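Local coordinates for IroE protein (Escherichia coli, PDB 2GZS), which hydrolyses the trilactone siderophore enterobactin and its C-glucosylated derivatives, preferring the iron-free forms and usually cutting only once to release linear trimers, at residues A181-V186 against H224-I229; N119-L124 against V155-L160; V9-S14 against T70-V75; P44-L49 against L260-E265. All blocks are in the same frame, centred on the assembly; numbering follows the deposited sequence.

Contact 1 of 4, residues A181-V186 against H224-I229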
# COMPACT_ATOMS: atom_id res chain seq x y z
N ALA A 181 5.19 18.37 2.27
CA ALA A 181 4.06 18.78 3.17
C ALA A 181 3.56 17.62 4.02
O ALA A 181 3.21 17.71 5.21
CB ALA A 181 2.87 19.31 2.39
N LEU A 182 3.53 16.43 3.40
CA LEU A 182 3.16 15.21 4.13
C LEU A 182 4.21 14.83 5.14
O LEU A 182 3.85 14.44 6.28
CB LEU A 182 3.02 14.03 3.14
CG LEU A 182 1.80 13.17 3.01
CD1 LEU A 182 0.56 13.74 3.66
CD2 LEU A 182 1.55 12.89 1.51
N LEU A 183 5.50 14.89 4.79
CA LEU A 183 6.49 14.62 5.85
C LEU A 183 6.42 15.54 7.07
O LEU A 183 6.67 15.17 8.20
CB LEU A 183 7.93 14.76 5.32
CG LEU A 183 8.46 13.50 4.63
CD1 LEU A 183 9.91 13.69 4.22
CD2 LEU A 183 8.26 12.27 5.51
N SER A 184 6.12 16.80 6.80
CA SER A 184 5.92 17.83 7.81
C SER A 184 4.78 17.42 8.74
O SER A 184 4.86 17.54 9.97
CB SER A 184 5.61 19.16 7.11
OG SER A 184 5.63 20.17 8.12
N ARG A 185 3.70 16.87 8.15
CA ARG A 185 2.64 16.38 9.07
C ARG A 185 3.06 15.12 9.81
O ARG A 185 2.73 14.94 11.01
CB ARG A 185 1.38 16.07 8.28
CG ARG A 185 0.72 17.25 7.57
CD ARG A 185 -0.29 16.86 6.49
NE ARG A 185 -1.40 16.03 6.91
CZ ARG A 185 -2.23 15.16 6.38
NH1 ARG A 185 -2.20 14.79 5.09
NH2 ARG A 185 -3.16 14.58 7.15
N VAL A 186 3.79 14.24 9.12
CA VAL A 186 4.22 12.99 9.76
C VAL A 186 5.07 13.24 10.97
O VAL A 186 4.96 12.68 12.05
CB VAL A 186 5.01 12.10 8.74
CG1 VAL A 186 5.79 11.05 9.51
CG2 VAL A 186 4.05 11.52 7.70
N HIS A 224 16.39 10.56 7.09
CA HIS A 224 17.04 10.27 8.36
C HIS A 224 16.48 11.16 9.46
O HIS A 224 16.29 10.66 10.58
CB HIS A 224 18.57 10.36 8.26
CG HIS A 224 19.03 9.18 7.42
ND1 HIS A 224 18.65 7.89 7.71
CD2 HIS A 224 19.76 9.09 6.30
CE1 HIS A 224 19.15 7.05 6.82
NE2 HIS A 224 19.84 7.76 5.96
N THR A 225 16.22 12.44 9.15
CA THR A 225 15.64 13.23 10.23
C THR A 225 14.26 12.68 10.61
O THR A 225 13.91 12.63 11.81
CB THR A 225 15.45 14.68 9.77
OG1 THR A 225 16.77 15.22 9.58
CG2 THR A 225 14.70 15.55 10.77
N THR A 226 13.51 12.30 9.58
CA THR A 226 12.16 11.79 9.80
C THR A 226 12.22 10.59 10.74
O THR A 226 11.49 10.56 11.74
CB THR A 226 11.48 11.40 8.49
OG1 THR A 226 11.18 12.59 7.75
CG2 THR A 226 10.12 10.74 8.76
N LEU A 227 13.09 9.65 10.46
CA LEU A 227 13.23 8.50 11.36
C LEU A 227 13.62 8.87 12.77
O LEU A 227 13.13 8.29 13.77
CB LEU A 227 14.24 7.50 10.78
CG LEU A 227 14.04 6.78 9.46
CD1 LEU A 227 15.10 5.66 9.33
CD2 LEU A 227 12.67 6.17 9.25
N THR A 228 14.54 9.84 12.90
CA THR A 228 15.02 10.29 14.18
C THR A 228 13.88 10.88 15.00
O THR A 228 13.71 10.49 16.17
CB THR A 228 16.09 11.38 13.98
OG1 THR A 228 17.21 10.82 13.29
CG2 THR A 228 16.61 11.89 15.33
N ILE A 229 13.12 11.81 14.41
CA ILE A 229 11.99 12.40 15.12
C ILE A 229 10.94 11.33 15.45
O ILE A 229 10.43 11.31 16.58
CB ILE A 229 11.39 13.59 14.36
CG1 ILE A 229 12.45 14.70 14.25
CG2 ILE A 229 10.16 14.17 15.01
CD1 ILE A 229 11.92 15.92 13.46
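In the alpha/beta-hydrolase fold of IroE, two of the helices that flank the central sheet, 179-187 and 219-232, meet through Leu-183, Val-186 and Thr-226. The contact is small, about 102 Å² of buried surface, and wholly side-chain in character, with no hydrogen bond passing between the two segments. The backbones come nearest at Leu-183 and Thr-226, whose CA atoms lie 7.5 Å apart, and both side chains leave the main chain toward the opposite helix. The leucine fork is set against the threonine head, the two side chains crossing at about a right angle. Leu-183 CD2 lies 3.7 Å from Thr-226 OG1, and the other methyl, CD1, lies 3.9 Å from the same oxygen. CD2 also rests 4.0 Å from Thr-226 CG2. A hydroxyl thus faces a branched apolar group, yet it keeps a polar partner: Thr-226 OG1 stands beside its backbone N (chi1 -70°) and is hydrogen-bonded to Lys-222 O, one turn back in its own helix. The same rotamer puts CG2 anti to the backbone N, on the side where Val-186 can approach. Helix 179-187 packs as well on helix 150-161, Leu-182 on Leu-156 and Val-186 on Trp-159, while Leu-227 reaches Ala-237 and Phe-239 of the edge strand 237-241. The contact lies away from the active site, the Leu-183 side chain about 14 Å from the bound diisopropyl phosphonate. One turn further along the helix, Val-186 CG1 completes it with a looser approach of 4.4 Å to Thr-226 CG2.

Contact 2 of 4, residues N119-L124 against V155-L160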
# COMPACT_ATOMS: atom_id res chain seq x y z
N ASN A 119 -11.90 10.15 0.77
CA ASN A 119 -13.07 9.35 0.33
C ASN A 119 -12.63 7.96 -0.10
O ASN A 119 -13.40 7.02 0.12
CB ASN A 119 -13.78 10.01 -0.86
CG ASN A 119 -14.22 11.45 -0.65
OD1 ASN A 119 -13.79 12.31 -1.41
ND2 ASN A 119 -15.05 11.68 0.32
N PHE A 120 -11.42 7.85 -0.68
CA PHE A 120 -10.95 6.51 -1.09
C PHE A 120 -10.64 5.72 0.19
O PHE A 120 -10.97 4.50 0.21
CB PHE A 120 -9.72 6.67 -1.98
CG PHE A 120 -9.12 5.30 -2.36
CD1 PHE A 120 -9.87 4.36 -3.06
CD2 PHE A 120 -7.80 5.03 -1.98
CE1 PHE A 120 -9.29 3.12 -3.40
CE2 PHE A 120 -7.27 3.77 -2.30
CZ PHE A 120 -8.01 2.81 -2.98
N ARG A 121 -10.07 6.31 1.21
CA ARG A 121 -9.81 5.58 2.46
C ARG A 121 -11.14 5.14 3.06
O ARG A 121 -11.18 4.03 3.59
CB ARG A 121 -8.99 6.42 3.43
CG ARG A 121 -8.58 5.57 4.66
CD ARG A 121 -7.34 6.16 5.37
NE ARG A 121 -7.43 7.58 5.34
CZ ARG A 121 -6.74 8.50 4.63
NH1 ARG A 121 -7.15 9.75 4.86
NH2 ARG A 121 -5.77 8.27 3.77
N GLN A 122 -12.21 5.95 3.02
CA GLN A 122 -13.49 5.47 3.59
C GLN A 122 -13.96 4.30 2.79
O GLN A 122 -14.46 3.30 3.34
CB GLN A 122 -14.48 6.65 3.48
CG GLN A 122 -15.93 6.23 3.71
CD GLN A 122 -16.55 6.91 4.92
OE1 GLN A 122 -17.54 6.40 5.47
NE2 GLN A 122 -15.92 8.04 5.24
N LEU A 123 -13.88 4.29 1.48
CA LEU A 123 -14.27 3.17 0.64
C LEU A 123 -13.45 1.94 1.07
O LEU A 123 -13.95 0.81 1.27
CB LEU A 123 -14.01 3.46 -0.84
CG LEU A 123 -14.00 2.24 -1.74
CD1 LEU A 123 -15.42 1.70 -1.87
CD2 LEU A 123 -13.48 2.56 -3.14
N LEU A 124 -12.14 2.12 1.17
CA LEU A 124 -11.23 0.98 1.44
C LEU A 124 -11.51 0.39 2.79
O LEU A 124 -11.61 -0.86 2.89
CB LEU A 124 -9.79 1.50 1.31
CG LEU A 124 -8.67 0.46 1.58
CD1 LEU A 124 -8.75 -0.69 0.57
CD2 LEU A 124 -7.32 1.15 1.55
N VAL A 155 -0.29 6.20 1.29
CA VAL A 155 0.07 5.47 2.53
C VAL A 155 0.45 6.38 3.66
O VAL A 155 0.08 6.20 4.82
CB VAL A 155 1.22 4.50 2.22
CG1 VAL A 155 1.79 3.81 3.46
CG2 VAL A 155 0.74 3.42 1.25
N LEU A 156 1.21 7.46 3.37
CA LEU A 156 1.55 8.46 4.43
C LEU A 156 0.29 9.13 4.98
O LEU A 156 0.14 9.26 6.20
CB LEU A 156 2.50 9.53 3.89
CG LEU A 156 3.90 9.07 3.52
CD1 LEU A 156 4.72 10.22 2.91
CD2 LEU A 156 4.62 8.45 4.71
N ASP A 157 -0.60 9.52 4.10
CA ASP A 157 -1.88 10.14 4.45
C ASP A 157 -2.66 9.21 5.39
O ASP A 157 -3.29 9.66 6.38
CB ASP A 157 -2.64 10.53 3.19
CG ASP A 157 -3.91 11.32 3.46
OD1 ASP A 157 -3.77 12.42 4.07
OD2 ASP A 157 -5.05 10.94 3.10
N SER A 158 -2.59 7.91 5.09
CA SER A 158 -3.34 6.93 5.87
C SER A 158 -2.61 6.66 7.18
O SER A 158 -3.28 6.50 8.23
CB SER A 158 -3.39 5.61 5.06
OG SER A 158 -4.13 5.80 3.88
N TRP A 159 -1.28 6.62 7.20
CA TRP A 159 -0.57 6.47 8.49
C TRP A 159 -0.96 7.60 9.43
O TRP A 159 -1.11 7.48 10.65
CB TRP A 159 0.97 6.53 8.21
CG TRP A 159 1.78 6.35 9.47
CD1 TRP A 159 2.16 5.15 10.06
CD2 TRP A 159 2.32 7.36 10.31
NE1 TRP A 159 2.89 5.41 11.19
CE2 TRP A 159 3.01 6.78 11.37
CE3 TRP A 159 2.27 8.76 10.23
CZ2 TRP A 159 3.66 7.50 12.37
CZ3 TRP A 159 2.91 9.49 11.22
CH2 TRP A 159 3.59 8.89 12.26
N LEU A 160 -1.19 8.81 8.90
CA LEU A 160 -1.61 9.97 9.72
C LEU A 160 -3.03 9.82 10.22
O LEU A 160 -3.32 10.31 11.32
CB LEU A 160 -1.53 11.28 8.91
CG LEU A 160 -0.11 11.81 8.72
CD1 LEU A 160 -0.09 12.87 7.60
CD2 LEU A 160 0.40 12.36 10.06
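The backbones of 119-124 and 155-160, both fully helical, approach most closely at Arg-121 and Ser-158, with 7.4 Å between their CA atoms. Segment 155-160 belongs to helix 150-161, which follows the nucleophile elbow of the alpha/beta-hydrolase fold, and a salt bridge fastens it to helix 117-132. Arg-121 sends its CG out anti to the backbone N (chi1 -173°), and a bend at chi3 carries the guanidinium to Asp-157 and Ser-158. The grip on the aspartate is end-on, with both terminal nitrogens converging on one oxygen: Arg-121 NH2 reaches Asp-157 OD2 at 2.8 Å and Arg-121 NH1 reaches it at 3.0 Å. OD2 lies in the guanidinium plane, but both N-H groups meet it from above the same face of the carboxylate, the two planes being 58° apart. Meanwhile Asp-157 O sits over one face of the guanidinium, 3.7 Å above its plane and displaced toward its rim. Asp-157 is shared further, OD1 forming a salt bridge with Arg-185 and OD2 a hydrogen bond with Ser-117, so this buried carboxylate is likely to stay ionised between two arginines. A methionine in place of Arg-121 would probably leave Asp-157 with Arg-185 as its remaining cationic partner and deprive Ser-158 of a donor. The serine hydroxyl is held to its own helix by Phe-154 O, and, tilted out of the guanidinium plane, it also receives Arg-121 NH2, whose bond to Ser-158 OG is 3.0 Å long with an N-H...O angle of 150°.

Contact 3 of 4, residues V9-S14 against T70-V75; sequences VFYHFS and TPPVIV
Tyr-11 drives the hydroxyl end of its ring into the Pro-71/Pro-72 pair, where it meets the side chains of both prolines and the carbonyl of the second. The strands concerned, 11-19 and 73-79, are not neighbours in the sheet of this alpha/beta-hydrolase fold; strand 26-34 runs between them, and the tyrosine spans the interval, packing on Ala-32 as it goes. The side chain leaves toward 70-75, and with CG beside the backbone N, roughly anti to the carbonyl carbon (chi1 -90°), the ring is turned so that its OH reaches the prolines. Tyr-11 OH donates to Pro-72 O over 2.7 Å. The acceptor lies at the ring's edge, near its plane, and the donor is tilted only 18° from the carbonyl plane, with a C=O...O angle of 138°. Around this bond the prolines close in: Pro-71 CB is 3.2 Å from Tyr-11 OH, and Pro-72 CD lies 3.3 Å from the same oxygen. On the ring itself, Tyr-11 CE2 touches Ile-74 CG1 at 4.1 Å, the two side chains crossing at about a right angle. Leu-63 and Leu-66 of helix 60-66 add to the apolar surroundings. A phenylalanine at Tyr-11 would retain the ring but would probably leave Pro-72 O without this donor and open a small gap where the oxygen touched Pro-71 CB and Pro-72 CD. Because the phenol donates to the Pro-72 carbonyl in apolar surroundings, one directional bond fixes the ring of the edge strand against the chain leading into strand 73-79.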
# COMPACT_ATOMS: atom_id res chain seq x y z
N VAL A 9 -0.49 -22.99 -7.75
CA VAL A 9 -0.56 -24.04 -6.76
C VAL A 9 -0.41 -23.50 -5.36
O VAL A 9 -0.71 -24.13 -4.36
CB VAL A 9 0.53 -25.10 -7.03
CG1 VAL A 9 0.18 -25.95 -8.21
CG2 VAL A 9 1.89 -24.41 -7.28
N PHE A 10 0.12 -22.26 -5.17
CA PHE A 10 0.40 -21.75 -3.85
C PHE A 10 -0.76 -20.94 -3.21
O PHE A 10 -0.80 -20.80 -2.02
CB PHE A 10 1.64 -20.82 -3.99
CG PHE A 10 2.94 -21.64 -4.25
CD1 PHE A 10 3.48 -22.38 -3.24
CD2 PHE A 10 3.49 -21.57 -5.52
CE1 PHE A 10 4.66 -23.10 -3.50
CE2 PHE A 10 4.65 -22.29 -5.81
CZ PHE A 10 5.16 -23.05 -4.79
N TYR A 11 -1.63 -20.44 -4.07
CA TYR A 11 -2.64 -19.44 -3.68
C TYR A 11 -3.88 -19.60 -4.57
O TYR A 11 -3.81 -20.03 -5.70
CB TYR A 11 -2.13 -18.01 -3.95
CG TYR A 11 -1.38 -17.28 -2.90
CD1 TYR A 11 -0.05 -17.60 -2.58
CD2 TYR A 11 -1.97 -16.26 -2.14
CE1 TYR A 11 0.71 -16.98 -1.60
CE2 TYR A 11 -1.21 -15.63 -1.16
CZ TYR A 11 0.11 -15.95 -0.88
OH TYR A 11 0.85 -15.32 0.09
N HIS A 12 -5.05 -19.24 -4.05
CA HIS A 12 -6.27 -19.20 -4.85
C HIS A 12 -6.81 -17.76 -4.85
O HIS A 12 -6.60 -17.03 -3.91
CB HIS A 12 -7.38 -20.11 -4.31
CG HIS A 12 -7.79 -20.09 -2.89
ND1 HIS A 12 -7.04 -20.59 -1.87
CD2 HIS A 12 -8.92 -19.61 -2.30
CE1 HIS A 12 -7.64 -20.46 -0.69
NE2 HIS A 12 -8.78 -19.86 -0.96
N PHE A 13 -7.52 -17.45 -5.89
CA PHE A 13 -7.87 -16.03 -6.11
C PHE A 13 -9.35 -15.85 -6.32
O PHE A 13 -10.02 -16.70 -6.89
CB PHE A 13 -7.20 -15.59 -7.41
CG PHE A 13 -5.71 -15.67 -7.38
CD1 PHE A 13 -4.98 -14.55 -7.07
CD2 PHE A 13 -5.08 -16.90 -7.66
CE1 PHE A 13 -3.60 -14.65 -7.05
CE2 PHE A 13 -3.70 -16.96 -7.64
CZ PHE A 13 -2.96 -15.85 -7.32
N SER A 14 -9.84 -14.68 -5.90
CA SER A 14 -11.18 -14.30 -6.34
C SER A 14 -11.17 -12.82 -6.69
O SER A 14 -10.19 -12.13 -6.33
CB SER A 14 -12.20 -14.69 -5.27
OG SER A 14 -11.84 -14.13 -4.04
N THR A 70 5.34 -17.08 6.56
CA THR A 70 3.90 -17.00 6.80
C THR A 70 3.21 -16.29 5.63
O THR A 70 3.13 -15.06 5.68
CB THR A 70 3.65 -16.23 8.10
OG1 THR A 70 4.35 -16.93 9.16
CG2 THR A 70 2.19 -16.26 8.51
N PRO A 71 2.77 -16.94 4.58
CA PRO A 71 2.27 -16.24 3.39
C PRO A 71 1.06 -15.42 3.77
O PRO A 71 0.15 -15.81 4.51
CB PRO A 71 1.96 -17.34 2.35
CG PRO A 71 1.73 -18.55 3.20
CD PRO A 71 2.70 -18.42 4.36
N PRO A 72 1.04 -14.17 3.25
CA PRO A 72 -0.11 -13.31 3.55
C PRO A 72 -1.27 -13.46 2.58
O PRO A 72 -1.04 -13.83 1.42
CB PRO A 72 0.53 -11.88 3.38
CG PRO A 72 1.49 -12.12 2.25
CD PRO A 72 2.10 -13.48 2.48
N VAL A 73 -2.45 -13.06 3.06
CA VAL A 73 -3.49 -12.69 2.10
C VAL A 73 -3.10 -11.39 1.35
O VAL A 73 -2.58 -10.48 2.03
CB VAL A 73 -4.84 -12.53 2.80
CG1 VAL A 73 -5.98 -12.02 1.94
CG2 VAL A 73 -5.26 -13.93 3.38
N ILE A 74 -3.32 -11.40 0.06
CA ILE A 74 -2.92 -10.22 -0.75
C ILE A 74 -4.20 -9.64 -1.31
O ILE A 74 -5.00 -10.33 -1.97
CB ILE A 74 -2.01 -10.67 -1.88
CG1 ILE A 74 -0.82 -11.52 -1.38
CG2 ILE A 74 -1.59 -9.45 -2.67
CD1 ILE A 74 0.11 -11.90 -2.52
N VAL A 75 -4.46 -8.36 -1.08
CA VAL A 75 -5.64 -7.70 -1.63
C VAL A 75 -5.14 -6.65 -2.61
O VAL A 75 -4.59 -5.64 -2.14
CB VAL A 75 -6.56 -7.07 -0.57
CG1 VAL A 75 -7.75 -6.41 -1.23
CG2 VAL A 75 -6.98 -8.13 0.45

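Contact 4 of 4, residues P44-L49 against L260-E265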
# COMPACT_ATOMS: atom_id res chain seq x y z
N PRO A 44 -1.43 -12.88 7.96
CA PRO A 44 -1.18 -11.42 7.76
C PRO A 44 -1.90 -11.04 6.48
O PRO A 44 -2.19 -11.89 5.65
CB PRO A 44 0.30 -11.35 7.53
CG PRO A 44 0.89 -12.66 7.93
CD PRO A 44 -0.22 -13.64 7.79
N ILE A 45 -2.14 -9.70 6.28
CA ILE A 45 -2.83 -9.36 5.05
C ILE A 45 -2.27 -8.02 4.54
O ILE A 45 -2.08 -7.14 5.39
CB ILE A 45 -4.37 -9.28 5.24
CG1 ILE A 45 -5.13 -9.02 3.93
CG2 ILE A 45 -4.76 -8.28 6.35
CD1 ILE A 45 -6.67 -9.18 4.07
N LEU A 46 -2.01 -7.94 3.23
CA LEU A 46 -1.42 -6.70 2.72
C LEU A 46 -2.35 -6.18 1.62
O LEU A 46 -2.59 -6.89 0.65
CB LEU A 46 -0.02 -7.00 2.21
CG LEU A 46 0.75 -5.72 1.76
CD1 LEU A 46 0.92 -4.66 2.82
CD2 LEU A 46 2.10 -6.15 1.20
N TYR A 47 -2.85 -4.96 1.80
CA TYR A 47 -3.67 -4.24 0.85
C TYR A 47 -2.75 -3.40 -0.07
O TYR A 47 -1.88 -2.72 0.53
CB TYR A 47 -4.65 -3.32 1.60
CG TYR A 47 -5.80 -4.10 2.25
CD1 TYR A 47 -7.03 -4.17 1.60
CD2 TYR A 47 -5.56 -4.73 3.45
CE1 TYR A 47 -8.11 -4.89 2.17
CE2 TYR A 47 -6.64 -5.43 4.01
CZ TYR A 47 -7.84 -5.49 3.37
OH TYR A 47 -8.89 -6.22 3.98
N MSE A 48 -2.89 -3.53 -1.36
CA MSE A 48 -1.92 -2.96 -2.28
C MSE A 48 -2.61 -2.13 -3.34
O MSE A 48 -3.52 -2.57 -4.03
CB MSE A 48 -1.17 -4.14 -2.98
CG MSE A 48 -0.50 -5.00 -1.85
SE MSE A 48 0.73 -6.33 -2.56
CE MSE A 48 -0.77 -6.50 -3.72
N LEU A 49 -2.15 -0.85 -3.43
CA LEU A 49 -2.73 -0.01 -4.47
C LEU A 49 -2.18 -0.34 -5.87
O LEU A 49 -1.29 -1.18 -6.04
CB LEU A 49 -2.43 1.45 -4.14
CG LEU A 49 -2.91 1.93 -2.75
CD1 LEU A 49 -2.85 3.49 -2.71
CD2 LEU A 49 -4.17 1.42 -2.19
N LEU A 260 7.25 -9.72 1.25
CA LEU A 260 8.20 -10.61 1.96
C LEU A 260 8.34 -10.23 3.41
O LEU A 260 8.42 -11.04 4.35
CB LEU A 260 9.55 -10.58 1.23
CG LEU A 260 9.55 -11.28 -0.12
CD1 LEU A 260 10.73 -10.82 -0.95
CD2 LEU A 260 9.62 -12.81 0.02
N ASP A 261 8.37 -8.89 3.67
CA ASP A 261 8.47 -8.44 5.05
C ASP A 261 7.25 -8.86 5.88
O ASP A 261 7.44 -9.33 7.01
CB ASP A 261 8.68 -6.91 5.01
CG ASP A 261 9.03 -6.33 6.36
OD1 ASP A 261 10.00 -6.70 7.08
OD2 ASP A 261 8.29 -5.48 6.86
N ILE A 262 6.04 -8.65 5.32
CA ILE A 262 4.86 -8.96 6.15
C ILE A 262 4.72 -10.51 6.30
O ILE A 262 4.08 -10.88 7.30
CB ILE A 262 3.60 -8.28 5.58
CG1 ILE A 262 2.60 -7.94 6.72
CG2 ILE A 262 2.96 -9.07 4.45
CD1 ILE A 262 1.40 -7.23 6.11
N SER A 263 5.31 -11.26 5.41
CA SER A 263 5.30 -12.74 5.58
C SER A 263 6.26 -13.14 6.68
O SER A 263 6.26 -14.36 7.01
CB SER A 263 5.71 -13.39 4.26
OG SER A 263 7.13 -13.41 4.10
N GLY A 264 7.07 -12.28 7.28
CA GLY A 264 8.00 -12.70 8.32
C GLY A 264 9.45 -12.84 7.98
O GLY A 264 10.28 -13.36 8.79
N GLU A 265 9.86 -12.34 6.79
CA GLU A 265 11.28 -12.49 6.44
C GLU A 265 12.21 -11.82 7.43
O GLU A 265 13.24 -12.42 7.79
CB GLU A 265 11.46 -11.92 5.02
CG GLU A 265 12.82 -12.17 4.43
CD GLU A 265 12.87 -11.75 2.97
OE1 GLU A 265 12.61 -12.58 2.11
OE2 GLU A 265 13.27 -10.56 2.72
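Leu-260 O is gripped by two donors, Ser-263 OG at 2.7 Å and Glu-265 N at 3.1 Å, which reach it from opposite faces of its plane and gather the chain at the C-terminal end of helix 247-262, next to the place where Ile-262 meets Pro-44. With Gly-264 N bonded to Asp-261 O at 3.0 Å, the turn is a Schellman motif. The positive phi of Gly-264 (104°) would press any side chain against the preceding carbonyl, which accounts for the glycine. Across the contact there is no hydrogen bond; Ile-262 carries it by van der Waals contact, with apolar groups and with the strand backbone. Its CG2 lies between the backbone N and the carbonyl carbon (chi1 -150°), with CG1 and CD1 extended toward the strand; CD1 is 3.6 Å from Ile-45 O and 4.2 Å from Leu-46 CB. Nearer the main chain, Ile-262 CG1 rests 4.2 Å from Pro-44 CB, while the proline's CG lies 3.7 Å from Ile-262 O. That carbonyl also has a weak hydrogen bond from Arg-142. Pro-44 and Leu-46 both point toward the helix and Ile-45 away from it, the alternation expected of a strand. In this alpha/beta-hydrolase fold the C-terminal helix, which begins at the active-site His-247, packs on the central sheet: strand 43-48 runs between 73-79 and 143-148, Leu-260 reaches helix 60-66, and Tyr-47 packs against helix 117-132.

From the N terminus, segment 9-14 opens contact 3, which closes at 70-75; before it closes, 44-49 has already opened contact 4, so the two cross. They meet in the sheet, where strands 43-48 and 73-79 are neighbours. Contact 4 closes only at 260-265, near the end of the modelled chain, and its long loop encloses contact 2 (119-124 with 155-160) and then contact 1 (181-186 with 224-229), one after the other. Helix 150-161 of contact 2 lies against helix 179-187 of contact 1, while Phe-120 on Leu-49 joins contacts 2 and 4, linking the flanking helices to the sheet.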